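Local coordinates for TPR repeat-containing protein (PDB 3U4T) that is of unknown function but, as a tetratricopeptide-repeat protein, probably offers its stacked helices as a scaffold for binding other proteins, at residues S116-Y119 with P125-I128; L148-Y153 with Y179-R184; A188-P191 with G196-K199; P200-L205 with N224-Y229. The protein carries 1 engineered substitution. One frame throughout, in Å; residues are numbered along the deposited sequence.

Contact 1 of 4, residues S116-Y119 with P125-I128; sequences SYFY and PLAI
Leu126 sets its CD2 methyl squarely over one face of the Phe118 ring, 3.4 Å from Leu126 CD2 to the Phe118 ring centroid and only 13° off the ring normal. The methyl lies over the middle of the ring, so all six Phe118 ring carbons share the contact, a close CH-pi interaction. From the opposite face Tyr117, one residue back in the same helix, turns its CD2 edge onto the ring, and Phe118 is held between an aryl edge and a methyl. Helices 109-120 and 124-131 are consecutive, joined by a short turn and packed as in the helical hairpins of tetratricopeptide proteins, and Ala127 marks where the two backbones come nearest: Phe118 CA and Ala127 CA are 5.0 Å apart. The small side chain permits this approach. Ala127 CB rests against the Tyr119 backbone, 3.5 Å from Tyr119 N, and 3.8 Å from Tyr119 CB. Beyond CB, Tyr119 leaves the pair: with CG anti to the backbone N (chi1 165°), its ring leads away from Ala127 and lies against Gln150 and Tyr154 of helix 142-154. Ile128, facing the other way from its helix, packs on Ala151 and Tyr152 of that same helix.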
loop_
_atom_site.group_PDB
_atom_site.type_symbol
_atom_site.label_atom_id
_atom_site.label_comp_id
_atom_site.label_asym_id
_atom_site.label_seq_id
_atom_site.Cartn_x
_atom_site.Cartn_y
_atom_site.Cartn_z
ATOM N N SER A 116 -1.603 5.095 7.215
ATOM C CA SER A 116 -1.365 3.675 7.040
ATOM C C SER A 116 -0.853 3.093 8.344
ATOM O O SER A 116 -1.263 1.994 8.731
ATOM C CB SER A 116 -0.337 3.432 5.943
ATOM O OG SER A 116 -0.844 3.854 4.695
ATOM N N TYR A 117 0.035 3.828 9.021
ATOM C CA TYR A 117 0.593 3.362 10.290
ATOM C C TYR A 117 -0.502 3.012 11.286
ATOM O O TYR A 117 -0.524 1.925 11.849
ATOM C CB TYR A 117 1.494 4.416 10.947
ATOM C CG TYR A 117 1.914 3.995 12.343
ATOM C CD1 TYR A 117 2.898 3.021 12.527
ATOM C CD2 TYR A 117 1.266 4.493 13.469
ATOM C CE1 TYR A 117 3.221 2.547 13.794
ATOM C CE2 TYR A 117 1.579 4.024 14.754
ATOM C CZ TYR A 117 2.557 3.047 14.906
ATOM O OH TYR A 117 2.852 2.545 16.166
ATOM N N PHE A 118 -1.404 3.946 11.517
ATOM C CA PHE A 118 -2.472 3.711 12.470
ATOM C C PHE A 118 -3.496 2.684 11.967
ATOM O O PHE A 118 -4.185 2.016 12.764
ATOM C CB PHE A 118 -3.127 5.051 12.825
ATOM C CG PHE A 118 -2.247 5.931 13.665
ATOM C CD1 PHE A 118 -2.037 5.644 15.011
ATOM C CD2 PHE A 118 -1.566 6.988 13.101
ATOM C CE1 PHE A 118 -1.160 6.394 15.770
ATOM C CE2 PHE A 118 -0.680 7.745 13.865
ATOM C CZ PHE A 118 -0.481 7.444 15.197
ATOM N N TYR A 119 -3.584 2.559 10.644
ATOM C CA TYR A 119 -4.479 1.600 10.010
ATOM C C TYR A 119 -3.968 0.208 10.357
ATOM O O TYR A 119 -4.748 -0.685 10.702
ATOM C CB TYR A 119 -4.475 1.816 8.488
ATOM C CG TYR A 119 -5.060 0.684 7.685
ATOM C CD1 TYR A 119 -4.279 -0.407 7.308
ATOM C CD2 TYR A 119 -6.397 0.707 7.283
ATOM C CE1 TYR A 119 -4.811 -1.448 6.548
ATOM C CE2 TYR A 119 -6.935 -0.321 6.530
ATOM C CZ TYR A 119 -6.141 -1.396 6.167
ATOM O OH TYR A 119 -6.702 -2.427 5.444
ATOM N N PRO A 125 -10.114 5.487 12.972
ATOM C CA PRO A 125 -10.483 6.905 12.927
ATOM C C PRO A 125 -9.253 7.794 12.703
ATOM O O PRO A 125 -9.258 8.723 11.872
ATOM C CB PRO A 125 -11.132 7.132 14.287
ATOM C CG PRO A 125 -11.812 5.816 14.527
ATOM C CD PRO A 125 -10.717 4.824 14.140
ATOM N N LEU A 126 -8.185 7.509 13.430
ATOM C CA LEU A 126 -6.978 8.311 13.273
ATOM C C LEU A 126 -6.437 8.104 11.852
ATOM O O LEU A 126 -6.128 9.065 11.154
ATOM C CB LEU A 126 -5.942 7.900 14.328
ATOM C CG LEU A 126 -4.691 8.744 14.557
ATOM C CD1 LEU A 126 -5.084 10.204 14.699
ATOM C CD2 LEU A 126 -3.980 8.257 15.813
ATOM N N ALA A 127 -6.343 6.849 11.419
ATOM C CA ALA A 127 -5.853 6.522 10.074
ATOM C C ALA A 127 -6.653 7.255 8.992
ATOM O O ALA A 127 -6.082 7.838 8.062
ATOM C CB ALA A 127 -5.930 5.015 9.842
ATOM N N ILE A 128 -7.976 7.219 9.120
ATOM C CA ILE A 128 -8.848 7.891 8.174
ATOM C C ILE A 128 -8.625 9.394 8.206
ATOM O O ILE A 128 -8.528 10.031 7.152
ATOM C CB ILE A 128 -10.326 7.643 8.496
ATOM C CG1 ILE A 128 -10.650 6.159 8.351
ATOM C CG2 ILE A 128 -11.198 8.493 7.572
ATOM C CD1 ILE A 128 -12.064 5.827 8.750
#

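Contact 2 of 4, residues L148-Y153 with Y179-R184; sequences LGQAYY and YLWRAR
Trp181 takes Gln150 over one face of its indole and turns its edge to the ring of Tyr153. Segments 148-153 and 179-184, of helices 142-154 and 176-189, run nearly parallel (18°), their axes 11.3 Å apart, with helix 158-171 between them in sequence, the packing of alternate helices in a tetratricopeptide superhelix. Gln150 CG sits almost on the normal of the six-membered ring, 4.1 Å from the Trp181 six-membered ring centroid, while its amide, steeply tilted against the indole, brings Gln150 NE2 to 3.3 Å from Trp181 CZ2. The tyrosine pair is T-shaped, with planes at 84° and the Trp181 edge directed at the Tyr153 face, Trp181 CZ3 lying 3.9 Å from Tyr153 CD2. Tyr153 carries CG anti to its own N (chi1 176°), which sends the ring across toward helix 176-189. There Arg184 O lies at the ring edge, near its plane, 3.5 Å from Tyr153 CE1. Arg184 places NH1 over the indole face opposite Gln150, and its guanidinium is anchored from outside by a salt bridge from NE to Glu222. A leucine in place of Trp181 would remove the indole faces that Gln150 and Arg184 lie on and the edge set against Tyr153, whose ring would probably be left freer to turn. Phe165 and Tyr146 also meet the indole from outside the two segments, and Tyr158 packs edge-to-face with Tyr153. Beyond the tyrosine, a water lies 2.9 Å from Tyr153 OH and donates a hydrogen bond to Arg184 O at 3.0 Å.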
loop_
_atom_site.group_PDB
_atom_site.type_symbol
_atom_site.label_atom_id
_atom_site.label_comp_id
_atom_site.label_asym_id
_atom_site.label_seq_id
_atom_site.Cartn_x
_atom_site.Cartn_y
_atom_site.Cartn_z
ATOM N N LEU A 148 -7.710 4.574 1.419
ATOM C CA LEU A 148 -8.690 5.282 2.209
ATOM C C LEU A 148 -9.948 4.431 2.275
ATOM O O LEU A 148 -10.561 4.303 3.340
ATOM C CB LEU A 148 -8.979 6.654 1.594
ATOM C CG LEU A 148 -10.049 7.524 2.273
ATOM C CD1 LEU A 148 -9.810 7.638 3.775
ATOM C CD2 LEU A 148 -10.033 8.891 1.622
ATOM N N GLY A 149 -10.320 3.823 1.149
ATOM C CA GLY A 149 -11.509 2.978 1.121
ATOM C C GLY A 149 -11.398 1.803 2.081
ATOM O O GLY A 149 -12.371 1.420 2.759
ATOM N N GLN A 150 -10.203 1.226 2.141
ATOM C CA GLN A 150 -9.954 0.113 3.028
ATOM C C GLN A 150 -10.095 0.583 4.468
ATOM O O GLN A 150 -10.627 -0.138 5.315
ATOM C CB GLN A 150 -8.553 -0.439 2.808
ATOM C CG GLN A 150 -8.359 -1.106 1.461
ATOM C CD GLN A 150 -6.975 -1.679 1.325
ATOM O OE1 GLN A 150 -6.002 -0.949 1.181
ATOM N NE2 GLN A 150 -6.872 -2.995 1.399
ATOM N N ALA A 151 -9.620 1.789 4.758
ATOM C CA ALA A 151 -9.732 2.291 6.126
ATOM C C ALA A 151 -11.207 2.400 6.478
ATOM O O ALA A 151 -11.618 1.967 7.548
ATOM C CB ALA A 151 -9.052 3.639 6.267
ATOM N N TYR A 152 -11.998 2.974 5.572
ATOM C CA TYR A 152 -13.440 3.110 5.785
ATOM C C TYR A 152 -14.085 1.738 6.008
ATOM O O TYR A 152 -14.845 1.541 6.949
ATOM C CB TYR A 152 -14.103 3.784 4.576
ATOM C CG TYR A 152 -13.871 5.272 4.451
ATOM C CD1 TYR A 152 -13.939 6.107 5.568
ATOM C CD2 TYR A 152 -13.651 5.857 3.206
ATOM C CE1 TYR A 152 -13.797 7.485 5.450
ATOM C CE2 TYR A 152 -13.508 7.242 3.074
ATOM C CZ TYR A 152 -13.582 8.048 4.199
ATOM O OH TYR A 152 -13.439 9.411 4.069
ATOM N N TYR A 153 -13.768 0.793 5.129
ATOM C CA TYR A 153 -14.315 -0.557 5.202
ATOM C C TYR A 153 -14.116 -1.198 6.562
ATOM O O TYR A 153 -15.058 -1.698 7.173
ATOM C CB TYR A 153 -13.655 -1.449 4.145
ATOM C CG TYR A 153 -14.082 -2.903 4.197
ATOM C CD1 TYR A 153 -15.212 -3.346 3.505
ATOM C CD2 TYR A 153 -13.338 -3.840 4.910
ATOM C CE1 TYR A 153 -15.588 -4.692 3.512
ATOM C CE2 TYR A 153 -13.703 -5.192 4.933
ATOM C CZ TYR A 153 -14.829 -5.612 4.228
ATOM O OH TYR A 153 -15.197 -6.944 4.237
ATOM N N TYR A 179 -13.074 -3.534 -8.483
ATOM C CA TYR A 179 -14.289 -4.332 -8.470
ATOM C C TYR A 179 -14.288 -5.231 -7.236
ATOM O O TYR A 179 -15.322 -5.394 -6.572
ATOM C CB TYR A 179 -14.392 -5.169 -9.746
ATOM C CG TYR A 179 -14.641 -4.345 -10.998
ATOM C CD1 TYR A 179 -15.810 -3.590 -11.147
ATOM C CD2 TYR A 179 -13.707 -4.320 -12.029
ATOM C CE1 TYR A 179 -16.036 -2.834 -12.296
ATOM C CE2 TYR A 179 -13.917 -3.568 -13.179
ATOM C CZ TYR A 179 -15.083 -2.826 -13.310
ATOM O OH TYR A 179 -15.269 -2.088 -14.455
ATOM N N LEU A 180 -13.125 -5.796 -6.922
ATOM C CA LEU A 180 -12.984 -6.660 -5.746
ATOM C C LEU A 180 -13.480 -5.950 -4.493
ATOM O O LEU A 180 -14.307 -6.487 -3.745
ATOM C CB LEU A 180 -11.517 -7.049 -5.539
ATOM C CG LEU A 180 -11.261 -7.947 -4.325
ATOM C CD1 LEU A 180 -11.804 -9.343 -4.584
ATOM C CD2 LEU A 180 -9.761 -8.017 -4.050
ATOM N N TRP A 181 -12.977 -4.731 -4.274
ATOM C CA TRP A 181 -13.349 -3.955 -3.087
ATOM C C TRP A 181 -14.754 -3.391 -3.114
ATOM O O TRP A 181 -15.389 -3.279 -2.070
ATOM C CB TRP A 181 -12.311 -2.862 -2.797
ATOM C CG TRP A 181 -11.097 -3.462 -2.133
ATOM C CD1 TRP A 181 -9.937 -3.859 -2.738
ATOM C CD2 TRP A 181 -10.993 -3.875 -0.762
ATOM N NE1 TRP A 181 -9.121 -4.501 -1.836
ATOM C CE2 TRP A 181 -9.745 -4.525 -0.616
ATOM C CE3 TRP A 181 -11.840 -3.768 0.351
ATOM C CZ2 TRP A 181 -9.321 -5.062 0.604
ATOM C CZ3 TRP A 181 -11.422 -4.300 1.555
ATOM C CH2 TRP A 181 -10.171 -4.944 1.672
ATOM N N ARG A 182 -15.245 -3.034 -4.296
ATOM C CA ARG A 182 -16.620 -2.558 -4.402
ATOM C C ARG A 182 -17.474 -3.756 -4.010
ATOM O O ARG A 182 -18.472 -3.635 -3.297
ATOM C CB ARG A 182 -16.975 -2.172 -5.829
ATOM C CG ARG A 182 -16.380 -0.874 -6.300
ATOM C CD ARG A 182 -17.366 -0.207 -7.253
ATOM N NE ARG A 182 -18.598 0.172 -6.563
ATOM C CZ ARG A 182 -19.677 0.664 -7.167
ATOM N NH1 ARG A 182 -19.683 0.831 -8.484
ATOM N NH2 ARG A 182 -20.740 1.007 -6.453
ATOM N N ALA A 183 -17.059 -4.923 -4.482
ATOM C CA ALA A 183 -17.778 -6.151 -4.181
ATOM C C ALA A 183 -17.829 -6.330 -2.668
ATOM O O ALA A 183 -18.898 -6.480 -2.087
ATOM C CB ALA A 183 -17.077 -7.336 -4.834
ATOM N N ARG A 184 -16.661 -6.295 -2.034
ATOM C CA ARG A 184 -16.563 -6.455 -0.593
ATOM C C ARG A 184 -17.335 -5.382 0.166
ATOM O O ARG A 184 -17.995 -5.667 1.161
ATOM C CB ARG A 184 -15.100 -6.444 -0.181
ATOM C CG ARG A 184 -14.364 -7.679 -0.647
ATOM C CD ARG A 184 -12.902 -7.622 -0.284
ATOM N NE ARG A 184 -12.206 -8.887 -0.492
ATOM C CZ ARG A 184 -10.897 -9.027 -0.335
ATOM N NH1 ARG A 184 -10.174 -7.981 0.021
ATOM N NH2 ARG A 184 -10.317 -10.200 -0.521
HETATM O O HOH W 1 -17.700 -7.938 3.092
#

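Contact 3 of 4, residues A188-P191 with G196-K199; sequences AQDP and GLAK
The loop between helix 176-189 and helix 199-209 folds back on itself here, and Asp190, in the loop that follows helix 176-189, ties it to the type I beta turn that runs from Gly196 to Lys199. Asp190 holds CG anti to its backbone N (chi1 -179°), which directs the carboxylate at the backbone amides of the turn. Asp190 OD2 accepts two weak hydrogen bonds across the contact: Gly196 N is close, 2.8 Å from Asp190 OD2, but badly bent (123°), whereas Leu197 N approaches Asp190 OD2 more directly (157°) at a long 3.4 Å. The stronger grip comes from Gln195 N, also on OD2, with Lys194 N weakly bonded to OD1. A water adds a further donor, 2.9 Å from Asp190 OD2, and bridges weakly to Ala198 N. Beside this polar cluster Leu197 covers the aspartate stem, its CD1 methyl 3.7 Å from Asp190 CB and 3.9 Å from Gln189 CB. Gly196 has positive phi, a backbone shape that glycine adopts easily. Since Asp190 is buried and several N-H groups converge on its carboxylate, the negative charge is likely to be stabilised and the acid kept ionised.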
loop_
_atom_site.group_PDB
_atom_site.type_symbol
_atom_site.label_atom_id
_atom_site.label_comp_id
_atom_site.label_asym_id
_atom_site.label_seq_id
_atom_site.Cartn_x
_atom_site.Cartn_y
_atom_site.Cartn_z
ATOM N N ALA A 188 -20.789 -6.250 2.483
ATOM C CA ALA A 188 -20.861 -5.812 3.872
ATOM C C ALA A 188 -22.208 -5.138 4.151
ATOM O O ALA A 188 -22.722 -5.199 5.272
ATOM C CB ALA A 188 -19.722 -4.852 4.160
ATOM N N GLN A 189 -22.775 -4.503 3.124
ATOM C CA GLN A 189 -24.062 -3.819 3.249
ATOM C C GLN A 189 -25.215 -4.806 3.128
ATOM O O GLN A 189 -26.342 -4.513 3.512
ATOM C CB GLN A 189 -24.213 -2.757 2.165
ATOM C CG GLN A 189 -23.207 -1.636 2.231
ATOM C CD GLN A 189 -23.399 -0.643 1.099
ATOM O OE1 GLN A 189 -24.492 -0.113 0.904
ATOM N NE2 GLN A 189 -22.337 -0.384 0.351
ATOM N N ASP A 190 -24.921 -5.982 2.594
ATOM C CA ASP A 190 -25.937 -7.013 2.412
ATOM C C ASP A 190 -25.456 -8.316 3.083
ATOM O O ASP A 190 -25.306 -9.345 2.425
ATOM C CB ASP A 190 -26.157 -7.187 0.903
ATOM C CG ASP A 190 -27.206 -8.213 0.572
ATOM O OD1 ASP A 190 -28.099 -8.457 1.411
ATOM O OD2 ASP A 190 -27.140 -8.765 -0.545
ATOM N N PRO A 191 -25.235 -8.280 4.416
ATOM C CA PRO A 191 -24.761 -9.407 5.237
ATOM C C PRO A 191 -25.418 -10.759 5.014
ATOM O O PRO A 191 -24.738 -11.789 5.017
ATOM C CB PRO A 191 -24.951 -8.900 6.666
ATOM C CG PRO A 191 -26.120 -7.988 6.541
ATOM C CD PRO A 191 -25.780 -7.222 5.288
ATOM N N GLY A 196 -28.148 -9.418 -3.041
ATOM C CA GLY A 196 -27.091 -9.663 -4.009
ATOM C C GLY A 196 -26.349 -8.399 -4.412
ATOM O O GLY A 196 -25.864 -8.290 -5.536
ATOM N N LEU A 197 -26.251 -7.444 -3.494
ATOM C CA LEU A 197 -25.571 -6.178 -3.768
ATOM C C LEU A 197 -24.183 -6.337 -4.335
ATOM O O LEU A 197 -23.746 -5.528 -5.144
ATOM C CB LEU A 197 -25.479 -5.326 -2.499
ATOM C CG LEU A 197 -26.787 -4.721 -1.990
ATOM C CD1 LEU A 197 -26.519 -3.872 -0.756
ATOM C CD2 LEU A 197 -27.406 -3.877 -3.097
ATOM N N ALA A 198 -23.486 -7.382 -3.910
ATOM C CA ALA A 198 -22.130 -7.624 -4.373
ATOM C C ALA A 198 -22.064 -8.391 -5.682
ATOM O O ALA A 198 -21.044 -8.378 -6.368
ATOM C CB ALA A 198 -21.353 -8.370 -3.301
ATOM N N LYS A 199 -23.159 -9.051 -6.031
ATOM C CA LYS A 199 -23.240 -9.862 -7.247
ATOM C C LYS A 199 -22.616 -9.260 -8.495
ATOM O O LYS A 199 -21.687 -9.818 -9.070
ATOM C CB LYS A 199 -24.698 -10.200 -7.531
ATOM C CG LYS A 199 -24.948 -11.015 -8.791
ATOM C CD LYS A 199 -25.009 -12.496 -8.511
ATOM C CE LYS A 199 -26.059 -13.142 -9.412
ATOM N NZ LYS A 199 -25.827 -12.880 -10.861
HETATM O O HOH W 2 -24.343 -9.376 -1.177
#

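Contact 4 of 4, residues P200-L205 with N224-Y229; sequences PYYEKL and NEYIAY
Tyr202, Tyr226 and Ile227 carry the meeting of segment 200-205 of helix 199-209 with segment 224-229 of helix 217-233. The two tyrosine rings are inclined at 38° with centroids 5.2 Å apart, an oblique pairing in which Tyr202 CD2 comes closest to the CB-CG end of Tyr226, 3.4 Å from Tyr226 CG and 3.6 Å from Tyr226 CB. Tyr226 has CG anti to the backbone N (chi1 171°), which carries its ring out from the helix beside Tyr202. Ile227 reaches in with its CD1 methyl, 4.0 Å from Glu203 CG, and the same methyl sits at the edge of the Tyr226 ring, in its plane. The polar ends are served elsewhere, Tyr202 OH by Glu222 OE1 and Glu203 OE2 by a salt bridge with Lys199. Were Tyr226 replaced by an alanine, the ring beside Tyr202 would be gone, and a gap would probably open there, leaving Tyr202 less tightly fixed. The segment axes pass 9.6 Å apart at 134°, consecutive helices packed side by side, as in tetratricopeptide-type helical arrays. Helix 176-189 backs Tyr202 through Ala183 and Arg184, while helix 237-250 packs on helix 217-233, Ala243 and Trp244 against Ala228.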
loop_
_atom_site.group_PDB
_atom_site.type_symbol
_atom_site.label_atom_id
_atom_site.label_comp_id
_atom_site.label_asym_id
_atom_site.label_seq_id
_atom_site.Cartn_x
_atom_site.Cartn_y
_atom_site.Cartn_z
ATOM N N PRO A 200 -23.117 -8.109 -8.941
ATOM C CA PRO A 200 -22.550 -7.493 -10.142
ATOM C C PRO A 200 -21.051 -7.200 -10.106
ATOM O O PRO A 200 -20.358 -7.355 -11.116
ATOM C CB PRO A 200 -23.365 -6.218 -10.284
ATOM C CG PRO A 200 -23.732 -5.891 -8.870
ATOM C CD PRO A 200 -24.142 -7.240 -8.346
ATOM N N TYR A 201 -20.546 -6.768 -8.955
ATOM C CA TYR A 201 -19.122 -6.439 -8.853
ATOM C C TYR A 201 -18.236 -7.673 -8.960
ATOM O O TYR A 201 -17.191 -7.638 -9.616
ATOM C CB TYR A 201 -18.870 -5.664 -7.556
ATOM C CG TYR A 201 -19.755 -4.436 -7.492
ATOM C CD1 TYR A 201 -19.630 -3.416 -8.446
ATOM C CD2 TYR A 201 -20.802 -4.353 -6.579
ATOM C CE1 TYR A 201 -20.529 -2.366 -8.500
ATOM C CE2 TYR A 201 -21.714 -3.299 -6.625
ATOM C CZ TYR A 201 -21.573 -2.314 -7.592
ATOM O OH TYR A 201 -22.496 -1.301 -7.674
ATOM N N TYR A 202 -18.656 -8.770 -8.336
ATOM C CA TYR A 202 -17.879 -10.001 -8.415
ATOM C C TYR A 202 -17.981 -10.553 -9.839
ATOM O O TYR A 202 -17.040 -11.188 -10.341
ATOM C CB TYR A 202 -18.388 -11.043 -7.396
ATOM C CG TYR A 202 -17.762 -10.916 -6.016
ATOM C CD1 TYR A 202 -16.381 -10.791 -5.872
ATOM C CD2 TYR A 202 -18.544 -10.911 -4.860
ATOM C CE1 TYR A 202 -15.790 -10.658 -4.606
ATOM C CE2 TYR A 202 -17.958 -10.779 -3.584
ATOM C CZ TYR A 202 -16.583 -10.649 -3.477
ATOM O OH TYR A 202 -15.986 -10.482 -2.254
ATOM N N GLU A 203 -19.118 -10.308 -10.492
ATOM C CA GLU A 203 -19.302 -10.786 -11.858
ATOM C C GLU A 203 -18.341 -10.019 -12.747
ATOM O O GLU A 203 -17.704 -10.608 -13.623
ATOM C CB GLU A 203 -20.751 -10.599 -12.318
ATOM C CG GLU A 203 -21.700 -11.601 -11.681
ATOM C CD GLU A 203 -23.147 -11.388 -12.068
ATOM O OE1 GLU A 203 -23.585 -10.221 -12.103
ATOM O OE2 GLU A 203 -23.849 -12.390 -12.317
ATOM N N LYS A 204 -18.213 -8.712 -12.514
ATOM C CA LYS A 204 -17.289 -7.908 -13.305
ATOM C C LYS A 204 -15.847 -8.297 -12.975
ATOM O O LYS A 204 -14.972 -8.270 -13.842
ATOM C CB LYS A 204 -17.508 -6.422 -13.034
ATOM C CG LYS A 204 -18.303 -5.703 -14.124
ATOM C CD LYS A 204 -17.469 -5.518 -15.393
ATOM C CE LYS A 204 -18.190 -4.654 -16.431
ATOM N NZ LYS A 204 -17.253 -4.095 -17.458
ATOM N N LEU A 205 -15.608 -8.666 -11.719
ATOM C CA LEU A 205 -14.280 -9.076 -11.279
ATOM C C LEU A 205 -13.835 -10.295 -12.075
ATOM O O LEU A 205 -12.690 -10.391 -12.508
ATOM C CB LEU A 205 -14.297 -9.449 -9.807
ATOM C CG LEU A 205 -12.890 -9.791 -9.338
ATOM C CD1 LEU A 205 -12.115 -8.500 -9.154
ATOM C CD2 LEU A 205 -12.939 -10.532 -8.033
ATOM N N ASN A 224 -16.183 -16.458 -7.370
ATOM C CA ASN A 224 -17.010 -17.621 -7.651
ATOM C C ASN A 224 -17.701 -18.176 -6.416
ATOM O O ASN A 224 -18.831 -18.669 -6.502
ATOM C CB ASN A 224 -16.180 -18.715 -8.328
ATOM C CG ASN A 224 -16.002 -18.471 -9.816
ATOM O OD1 ASN A 224 -16.931 -18.636 -10.601
ATOM N ND2 ASN A 224 -14.807 -18.070 -10.207
ATOM N N GLU A 225 -17.025 -18.099 -5.272
ATOM C CA GLU A 225 -17.595 -18.592 -4.031
ATOM C C GLU A 225 -18.842 -17.794 -3.707
ATOM O O GLU A 225 -19.869 -18.362 -3.370
ATOM C CB GLU A 225 -16.588 -18.489 -2.884
ATOM C CG GLU A 225 -15.591 -19.640 -2.812
ATOM C CD GLU A 225 -14.840 -19.679 -1.487
ATOM O OE1 GLU A 225 -15.307 -19.044 -0.521
ATOM O OE2 GLU A 225 -13.793 -20.353 -1.399
ATOM N N TYR A 226 -18.756 -16.477 -3.810
ATOM C CA TYR A 226 -19.916 -15.638 -3.533
ATOM C C TYR A 226 -21.053 -16.059 -4.467
ATOM O O TYR A 226 -22.161 -16.352 -4.027
ATOM C CB TYR A 226 -19.578 -14.165 -3.776
ATOM C CG TYR A 226 -20.792 -13.259 -3.710
ATOM C CD1 TYR A 226 -21.280 -12.799 -2.485
ATOM C CD2 TYR A 226 -21.499 -12.917 -4.866
ATOM C CE1 TYR A 226 -22.424 -12.029 -2.410
ATOM C CE2 TYR A 226 -22.652 -12.154 -4.793
ATOM C CZ TYR A 226 -23.107 -11.712 -3.570
ATOM O OH TYR A 226 -24.245 -10.942 -3.506
ATOM N N ILE A 227 -20.764 -16.093 -5.763
ATOM C CA ILE A 227 -21.767 -16.470 -6.739
ATOM C C ILE A 227 -22.390 -17.820 -6.398
ATOM O O ILE A 227 -23.616 -17.944 -6.339
ATOM C CB ILE A 227 -21.165 -16.516 -8.160
ATOM C CG1 ILE A 227 -20.548 -15.160 -8.502
ATOM C CG2 ILE A 227 -22.251 -16.837 -9.184
ATOM C CD1 ILE A 227 -21.549 -14.037 -8.531
ATOM N N ALA A 228 -21.552 -18.830 -6.164
ATOM C CA ALA A 228 -22.065 -20.166 -5.831
ATOM C C ALA A 228 -23.024 -20.149 -4.640
ATOM O O ALA A 228 -24.031 -20.863 -4.646
ATOM C CB ALA A 228 -20.916 -21.133 -5.572
ATOM N N TYR A 229 -22.720 -19.338 -3.628
ATOM C CA TYR A 229 -23.593 -19.229 -2.462
ATOM C C TYR A 229 -24.833 -18.426 -2.833
ATOM O O TYR A 229 -25.943 -18.766 -2.448
ATOM C CB TYR A 229 -22.871 -18.552 -1.290
ATOM C CG TYR A 229 -21.789 -19.410 -0.649
ATOM C CD1 TYR A 229 -22.050 -20.730 -0.251
ATOM C CD2 TYR A 229 -20.512 -18.897 -0.412
ATOM C CE1 TYR A 229 -21.065 -21.510 0.369
ATOM C CE2 TYR A 229 -19.521 -19.669 0.210
ATOM C CZ TYR A 229 -19.805 -20.972 0.599
ATOM O OH TYR A 229 -18.838 -21.721 1.236
#

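The four contacts come in series along the chain and follow the superhelix toward its C-terminal end. Contacts 1 and 2 have centres 15 Å apart and touch where helix 124-131 meets helix 142-154. Contacts 2 and 3 share helix 176-189, with centres 12 Å apart, and contact 4 adds the next two helices, 199-209 and 217-233. It touches contact 2, centres 15 Å apart, with Ala183 CB 3.6 Å from Tyr202 CE1. The centres of contacts 3 and 4 are 11 Å apart and the two touch: Tyr226 OH reaches the turn, 3.2 Å from Gly196 CA. Contacts 1 and 4, about 30 Å apart between centres, do not touch. Helices lean on the next helix and, in contact 2, on the next but one, consistent with an elongated array held by local packing.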